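Long-range contact in leukocyte-associated immunoglobulin-like receptor 1 (Mus musculus, PDB 4ESK), which acts as an inhibitory collagen receptor that restrains natural killer cells, B cells and T cells by recruiting phosphatases through its cytoplasmic tail: residues A[32-46]-A[77-91]. Residues are numbered along the deposited sequence; the frame is centred on the assembly and turned at random. Where two conformers were deposited one is given.
Sequences YSDKHDLYNMVRLEK and HYSCIYSKGITWSER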
loop_
_atom_site.group_PDB
_atom_site.type_symbol
_atom_site.label_atom_id
_atom_site.label_comp_id
_atom_site.label_asym_id
_atom_site.label_seq_id
_atom_site.Cartn_x
_atom_site.Cartn_y
_atom_site.Cartn_z
ATOM N N TYR A 32 -1.934 -3.085 -9.916
ATOM C CA TYR A 32 -1.607 -4.355 -10.529
ATOM C C TYR A 32 -1.753 -4.216 -12.024
ATOM O O TYR A 32 -2.846 -4.300 -12.547
ATOM C CB TYR A 32 -2.471 -5.483 -9.983
ATOM C CG TYR A 32 -1.879 -6.867 -10.123
ATOM C CD1 TYR A 32 -0.779 -7.130 -10.956
ATOM C CD2 TYR A 32 -2.418 -7.934 -9.414
ATOM C CE1 TYR A 32 -0.239 -8.392 -11.036
ATOM C CE2 TYR A 32 -1.892 -9.203 -9.501
ATOM C CZ TYR A 32 -0.811 -9.434 -10.321
ATOM O OH TYR A 32 -0.269 -10.695 -10.402
ATOM N N SER A 33 -0.622 -3.988 -12.676
ATOM C CA SER A 33 -0.537 -3.918 -14.125
ATOM C C SER A 33 -0.877 -5.275 -14.725
ATOM O O SER A 33 -0.437 -6.329 -14.247
ATOM C CB SER A 33 0.878 -3.532 -14.557
ATOM O OG SER A 33 1.770 -4.615 -14.324
ATOM N N ASP A 34 -1.620 -5.255 -15.803
ATOM C CA ASP A 34 -1.760 -6.451 -16.636
ATOM C C ASP A 34 -2.847 -7.379 -16.109
ATOM O O ASP A 34 -3.648 -7.858 -16.902
ATOM C CB ASP A 34 -0.430 -7.240 -16.798
ATOM C CG ASP A 34 0.723 -6.383 -17.325
ATOM O OD1 ASP A 34 0.513 -5.723 -18.370
ATOM O OD2 ASP A 34 1.837 -6.374 -16.710
ATOM N N LYS A 35 -2.890 -7.623 -14.796
ATOM C CA LYS A 35 -3.730 -8.706 -14.234
ATOM C C LYS A 35 -4.857 -8.243 -13.320
ATOM O O LYS A 35 -5.516 -9.062 -12.688
ATOM C CB LYS A 35 -2.867 -9.693 -13.438
ATOM C CG LYS A 35 -1.613 -10.160 -14.137
ATOM C CD LYS A 35 -1.916 -11.081 -15.294
ATOM C CE LYS A 35 -0.661 -11.819 -15.760
ATOM N NZ LYS A 35 0.155 -12.414 -14.654
ATOM N N HIS A 36 -5.106 -6.943 -13.255
ATOM C CA HIS A 36 -6.015 -6.395 -12.235
ATOM C C HIS A 36 -7.406 -6.978 -12.307
ATOM O O HIS A 36 -8.018 -7.256 -11.273
ATOM C CB HIS A 36 -6.054 -4.876 -12.370
ATOM C CG HIS A 36 -6.728 -4.167 -11.221
ATOM N ND1 HIS A 36 -8.024 -3.839 -11.236
ATOM C CD2 HIS A 36 -6.208 -3.660 -10.031
ATOM C CE1 HIS A 36 -8.330 -3.180 -10.089
ATOM N NE2 HIS A 36 -7.219 -3.076 -9.365
ATOM N N ASP A 37 -7.907 -7.213 -13.526
ATOM C CA ASP A 37 -9.268 -7.740 -13.711
ATOM C C ASP A 37 -9.477 -9.142 -13.133
ATOM O O ASP A 37 -10.621 -9.552 -12.915
ATOM C CB ASP A 37 -9.648 -7.777 -15.207
ATOM C CG ASP A 37 -10.084 -6.434 -15.743
ATOM O OD1 ASP A 37 -9.818 -6.138 -16.929
ATOM O OD2 ASP A 37 -10.718 -5.669 -14.994
ATOM N N LEU A 38 -8.399 -9.877 -12.891
ATOM C CA LEU A 38 -8.507 -11.267 -12.410
ATOM C C LEU A 38 -8.851 -11.370 -10.919
ATOM O O LEU A 38 -9.358 -12.411 -10.460
ATOM C CB LEU A 38 -7.225 -12.043 -12.665
ATOM C CG LEU A 38 -6.684 -12.109 -14.094
ATOM C CD1 LEU A 38 -5.515 -13.070 -14.152
ATOM C CD2 LEU A 38 -7.785 -12.491 -15.077
ATOM N N TYR A 39 -8.557 -10.311 -10.164
ATOM C CA TYR A 39 -8.683 -10.326 -8.699
ATOM C C TYR A 39 -9.806 -9.380 -8.309
ATOM O O TYR A 39 -9.925 -8.298 -8.893
ATOM C CB TYR A 39 -7.343 -9.944 -8.050
ATOM C CG TYR A 39 -6.231 -10.874 -8.488
ATOM C CD1 TYR A 39 -6.064 -12.105 -7.896
ATOM C CD2 TYR A 39 -5.405 -10.556 -9.562
ATOM C CE1 TYR A 39 -5.075 -12.984 -8.308
ATOM C CE2 TYR A 39 -4.421 -11.433 -9.996
ATOM C CZ TYR A 39 -4.258 -12.653 -9.361
ATOM O OH TYR A 39 -3.291 -13.561 -9.759
ATOM N N ASN A 40 -10.651 -9.797 -7.367
ATOM C CA ASN A 40 -11.797 -8.987 -6.954
ATOM C C ASN A 40 -11.667 -8.351 -5.561
ATOM O O ASN A 40 -12.526 -7.573 -5.173
ATOM C CB ASN A 40 -13.115 -9.774 -7.085
ATOM C CG ASN A 40 -13.203 -10.956 -6.154
ATOM O OD1 ASN A 40 -12.273 -11.267 -5.412
ATOM N ND2 ASN A 40 -14.357 -11.652 -6.201
ATOM N N MET A 41 -10.609 -8.699 -4.836
ATOM C CA MET A 41 -10.303 -8.102 -3.543
ATOM C C MET A 41 -8.875 -7.579 -3.513
ATOM O O MET A 41 -7.972 -8.144 -4.113
ATOM C CB MET A 41 -10.470 -9.118 -2.418
ATOM C CG MET A 41 -11.936 -9.489 -2.180
ATOM S SD MET A 41 -12.905 -8.099 -1.565
ATOM C CE MET A 41 -12.048 -7.776 -0.013
ATOM N N VAL A 42 -8.683 -6.502 -2.766
ATOM C CA VAL A 42 -7.342 -5.998 -2.523
ATOM C C VAL A 42 -7.228 -5.665 -1.040
ATOM O O VAL A 42 -8.128 -5.052 -0.441
ATOM C CB VAL A 42 -7.000 -4.783 -3.410
ATOM C CG1 VAL A 42 -8.012 -3.658 -3.257
ATOM C CG2 VAL A 42 -5.584 -4.300 -3.104
ATOM N N ARG A 43 -6.121 -6.078 -0.455
ATOM C CA ARG A 43 -5.875 -5.808 0.944
ATOM C C ARG A 43 -4.499 -5.204 1.175
ATOM O O ARG A 43 -3.512 -5.491 0.462
ATOM C CB ARG A 43 -6.091 -7.036 1.795
ATOM C CG ARG A 43 -5.053 -8.127 1.730
ATOM C CD ARG A 43 -5.493 -9.234 2.684
ATOM N NE ARG A 43 -4.594 -10.381 2.729
ATOM C CZ ARG A 43 -4.663 -11.454 1.935
ATOM N NH1 ARG A 43 -5.569 -11.560 0.969
ATOM N NH2 ARG A 43 -3.805 -12.438 2.114
ATOM N N LEU A 44 -4.479 -4.305 2.139
ATOM C CA LEU A 44 -3.249 -3.756 2.640
ATOM C C LEU A 44 -2.898 -4.581 3.852
ATOM O O LEU A 44 -3.675 -4.624 4.823
ATOM C CB LEU A 44 -3.466 -2.291 2.978
ATOM C CG LEU A 44 -2.289 -1.410 3.329
ATOM C CD1 LEU A 44 -1.187 -1.513 2.267
ATOM C CD2 LEU A 44 -2.845 -0.000 3.434
ATOM N N GLU A 45 -1.766 -5.262 3.777
ATOM C CA GLU A 45 -1.239 -6.064 4.875
ATOM C C GLU A 45 -0.243 -5.205 5.647
ATOM O O GLU A 45 0.596 -4.541 5.038
ATOM C CB GLU A 45 -0.539 -7.321 4.355
ATOM C CG GLU A 45 -0.108 -8.295 5.464
ATOM C CD GLU A 45 0.681 -9.497 4.963
ATOM O OE1 GLU A 45 0.087 -10.580 4.835
ATOM O OE2 GLU A 45 1.904 -9.367 4.690
ATOM N N LYS A 46 -0.351 -5.217 6.974
ATOM C CA LYS A 46 0.627 -4.541 7.844
ATOM C C LYS A 46 1.161 -5.545 8.838
ATOM O O LYS A 46 0.372 -6.155 9.561
ATOM C CB LYS A 46 -0.028 -3.383 8.588
ATOM C CG LYS A 46 0.862 -2.638 9.602
ATOM C CD LYS A 46 0.066 -1.541 10.283
ATOM C CE LYS A 46 0.898 -0.730 11.262
ATOM N NZ LYS A 46 1.487 -1.559 12.355
ATOM N N HIS A 77 5.443 -2.426 8.512
ATOM C CA HIS A 77 5.771 -2.901 7.161
ATOM C C HIS A 77 4.513 -3.201 6.404
ATOM O O HIS A 77 3.627 -3.905 6.924
ATOM C CB HIS A 77 6.619 -4.165 7.230
ATOM C CG HIS A 77 8.021 -3.924 7.743
ATOM N ND1 HIS A 77 8.301 -3.825 9.059
ATOM C CD2 HIS A 77 9.227 -3.750 7.073
ATOM C CE1 HIS A 77 9.622 -3.596 9.229
ATOM N NE2 HIS A 77 10.194 -3.546 8.018
ATOM N N TYR A 78 4.427 -2.702 5.171
ATOM C CA TYR A 78 3.202 -2.750 4.402
ATOM C C TYR A 78 3.423 -3.391 3.050
ATOM O O TYR A 78 4.457 -3.178 2.423
ATOM C CB TYR A 78 2.674 -1.349 4.154
ATOM C CG TYR A 78 2.147 -0.649 5.395
ATOM C CD1 TYR A 78 0.789 -0.638 5.685
ATOM C CD2 TYR A 78 3.019 -0.011 6.266
ATOM C CE1 TYR A 78 0.296 0.004 6.815
ATOM C CE2 TYR A 78 2.541 0.633 7.403
ATOM C CZ TYR A 78 1.191 0.642 7.660
ATOM O OH TYR A 78 0.728 1.301 8.773
ATOM N N SER A 79 2.435 -4.177 2.625
ATOM C CA SER A 79 2.418 -4.715 1.275
ATOM C C SER A 79 0.975 -4.819 0.792
ATOM O O SER A 79 0.020 -4.901 1.610
ATOM C CB SER A 79 3.116 -6.070 1.234
ATOM O OG SER A 79 2.467 -6.994 2.077
ATOM N N CYS A 80 0.794 -4.777 -0.526
ATOM C CA CYS A 80 -0.533 -4.943 -1.124
ATOM C C CYS A 80 -0.697 -6.402 -1.577
ATOM O O CYS A 80 0.208 -6.959 -2.174
ATOM C CB CYS A 80 -0.690 -4.027 -2.344
ATOM S SG CYS A 80 -0.594 -2.244 -1.979
ATOM N N ILE A 81 -1.853 -7.007 -1.308
ATOM C CA ILE A 81 -2.167 -8.377 -1.771
ATOM C C ILE A 81 -3.486 -8.346 -2.534
ATOM O O ILE A 81 -4.509 -7.859 -2.023
ATOM C CB ILE A 81 -2.283 -9.415 -0.625
ATOM C CG1 ILE A 81 -0.997 -9.398 0.225
ATOM C CG2 ILE A 81 -2.593 -10.791 -1.226
ATOM C CD1 ILE A 81 -1.039 -10.150 1.534
ATOM N N TYR A 82 -3.453 -8.840 -3.768
ATOM C CA TYR A 82 -4.636 -8.953 -4.601
ATOM C C TYR A 82 -5.066 -10.405 -4.546
ATOM O O TYR A 82 -4.216 -11.295 -4.609
ATOM C CB TYR A 82 -4.319 -8.550 -6.047
ATOM C CG TYR A 82 -4.290 -7.065 -6.243
ATOM C CD1 TYR A 82 -3.123 -6.347 -6.015
ATOM C CD2 TYR A 82 -5.434 -6.364 -6.625
ATOM C CE1 TYR A 82 -3.087 -4.992 -6.189
ATOM C CE2 TYR A 82 -5.408 -4.998 -6.760
ATOM C CZ TYR A 82 -4.219 -4.318 -6.549
ATOM O OH TYR A 82 -4.204 -2.975 -6.711
ATOM N N SER A 83 -6.367 -10.649 -4.418
ATOM C CA SER A 83 -6.857 -12.026 -4.312
ATOM C C SER A 83 -8.189 -12.266 -5.009
ATOM O O SER A 83 -8.937 -11.342 -5.323
ATOM C CB SER A 83 -6.944 -12.455 -2.839
ATOM O OG SER A 83 -7.879 -11.674 -2.146
ATOM N N LYS A 84 -8.459 -13.550 -5.237
ATOM C CA LYS A 84 -9.740 -14.036 -5.737
ATOM C C LYS A 84 -10.000 -15.351 -4.981
ATOM O O LYS A 84 -9.184 -16.279 -5.032
ATOM C CB LYS A 84 -9.648 -14.303 -7.243
ATOM C CG LYS A 84 -10.899 -14.898 -7.881
ATOM C CD LYS A 84 -11.970 -13.841 -8.113
ATOM C CE LYS A 84 -13.237 -14.418 -8.746
ATOM N NZ LYS A 84 -12.952 -15.338 -9.883
ATOM N N GLY A 85 -11.109 -15.400 -4.257
ATOM C CA GLY A 85 -11.427 -16.551 -3.419
ATOM C C GLY A 85 -10.353 -16.784 -2.375
ATOM O O GLY A 85 -9.751 -15.830 -1.860
ATOM N N ILE A 86 -10.105 -18.059 -2.086
ATOM C CA ILE A 86 -9.132 -18.487 -1.079
ATOM C C ILE A 86 -7.823 -19.004 -1.690
ATOM O O ILE A 86 -6.831 -19.206 -0.984
ATOM C CB ILE A 86 -9.736 -19.612 -0.197
ATOM C CG1 ILE A 86 -10.128 -20.836 -1.051
ATOM C CG2 ILE A 86 -10.931 -19.068 0.575
ATOM C CD1 ILE A 86 -10.464 -22.086 -0.253
ATOM N N THR A 87 -7.825 -19.221 -2.997
ATOM C CA THR A 87 -6.747 -19.955 -3.662
ATOM C C THR A 87 -5.708 -19.038 -4.293
ATOM O O THR A 87 -4.509 -19.328 -4.263
ATOM C CB THR A 87 -7.332 -20.869 -4.758
ATOM O OG1 THR A 87 -8.179 -21.846 -4.141
ATOM C CG2 THR A 87 -6.227 -21.571 -5.545
ATOM N N TRP A 88 -6.172 -17.938 -4.869
ATOM C CA TRP A 88 -5.317 -17.102 -5.692
ATOM C C TRP A 88 -4.996 -15.843 -4.995
ATOM O O TRP A 88 -5.905 -15.143 -4.579
ATOM C CB TRP A 88 -6.039 -16.756 -6.970
ATOM C CG TRP A 88 -6.477 -17.979 -7.700
ATOM C CD1 TRP A 88 -7.736 -18.566 -7.694
ATOM C CD2 TRP A 88 -5.657 -18.831 -8.565
ATOM N NE1 TRP A 88 -7.750 -19.693 -8.484
ATOM C CE2 TRP A 88 -6.538 -19.910 -9.031
ATOM C CE3 TRP A 88 -4.333 -18.814 -8.983
ATOM C CZ2 TRP A 88 -6.088 -20.906 -9.879
ATOM C CZ3 TRP A 88 -3.893 -19.823 -9.841
ATOM C CH2 TRP A 88 -4.756 -20.844 -10.275
ATOM N N SER A 89 -3.706 -15.519 -4.912
ATOM C CA SER A 89 -3.291 -14.215 -4.415
ATOM C C SER A 89 -1.847 -13.905 -4.808
ATOM O O SER A 89 -1.034 -14.805 -5.027
ATOM C CB SER A 89 -3.465 -14.109 -2.896
ATOM O OG SER A 89 -2.501 -14.874 -2.212
ATOM N N GLU A 90 -1.553 -12.621 -4.921
ATOM C CA GLU A 90 -0.229 -12.151 -5.296
ATOM C C GLU A 90 0.045 -10.913 -4.485
ATOM O O GLU A 90 -0.872 -10.125 -4.238
ATOM C CB GLU A 90 -0.155 -11.796 -6.778
ATOM C CG GLU A 90 -0.426 -12.981 -7.712
ATOM C CD GLU A 90 0.646 -14.064 -7.680
ATOM O OE1 GLU A 90 1.730 -13.900 -7.061
ATOM O OE2 GLU A 90 0.386 -15.126 -8.275
ATOM N N ARG A 91 1.293 -10.776 -4.066
ATOM C CA ARG A 91 1.698 -9.705 -3.176
ATOM C C ARG A 91 2.750 -8.819 -3.821
ATOM O O ARG A 91 3.538 -9.284 -4.635
ATOM C CB ARG A 91 2.242 -10.267 -1.863
ATOM C CG ARG A 91 3.619 -10.907 -1.958
ATOM C CD ARG A 91 4.126 -11.392 -0.616
ATOM N NE ARG A 91 4.009 -10.347 0.402
ATOM C CZ ARG A 91 3.250 -10.404 1.495
ATOM N NH1 ARG A 91 2.528 -11.478 1.801
ATOM N NH2 ARG A 91 3.246 -9.368 2.321
HETATM O O HOH W 1 -2.713 -15.799 -8.816
HETATM O O HOH W 2 -6.956 -9.379 -1.064
HETATM O O HOH W 3 3.374 -6.468 5.314
#
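Strand 41-46 runs antiparallel to strand 77-84, and Met41, Arg43 and Glu45 form the hydrogen-bonded pairs with Ser83, Ile81 and Ser79. The central pair is nearly straight, Arg43 N to Ile81 O and Ile81 N to Arg43 O both spanning 2.9 Å. At one end Asn40 and Met41 both face Ser83 in a classic beta bulge, where the bond from Asn40 N to Ser83 O is weak.

Apolar packing centres on Tyr82. Val42 CG2 sits over one face of its ring, 3.8 Å from the centroid, and Tyr32 CB over the opposite face at 4.0 Å, while His36 crosses obliquely near CE2. Asp63 accepts hydrogen bonds from both His36 NE2 and Tyr82 OH. An alanine in place of Tyr82 would probably leave Val42 and Tyr32 facing a gap and take from Asp63 the hydrogen bond of the Tyr82 hydroxyl. Alongside, Tyr39 lies across the Tyr82 CB at about a right angle, with Trp88 CB at its ring edge.

The pairing belongs to the Ig-like domain of the receptor's extracellular part: Val42, Leu44, Cys80 and Tyr82 face the interior of the sandwich, where Cys80 is disulfide-bonded to Cys30 of the other sheet.

Polar contacts occupy the other face. An extended Glu45 side chain, CG anti to N (chi1 -173°), brings OE2 within 2.7 Å of Arg91 NH2 in a salt bridge that lies in the guanidinium plane but meets the carboxylate from above its plane. Ile81 CG2 and CD1 pack against the Arg43 guanidinium face, and one water joins Arg43 NH1, Ile81 O and Ser83 OG.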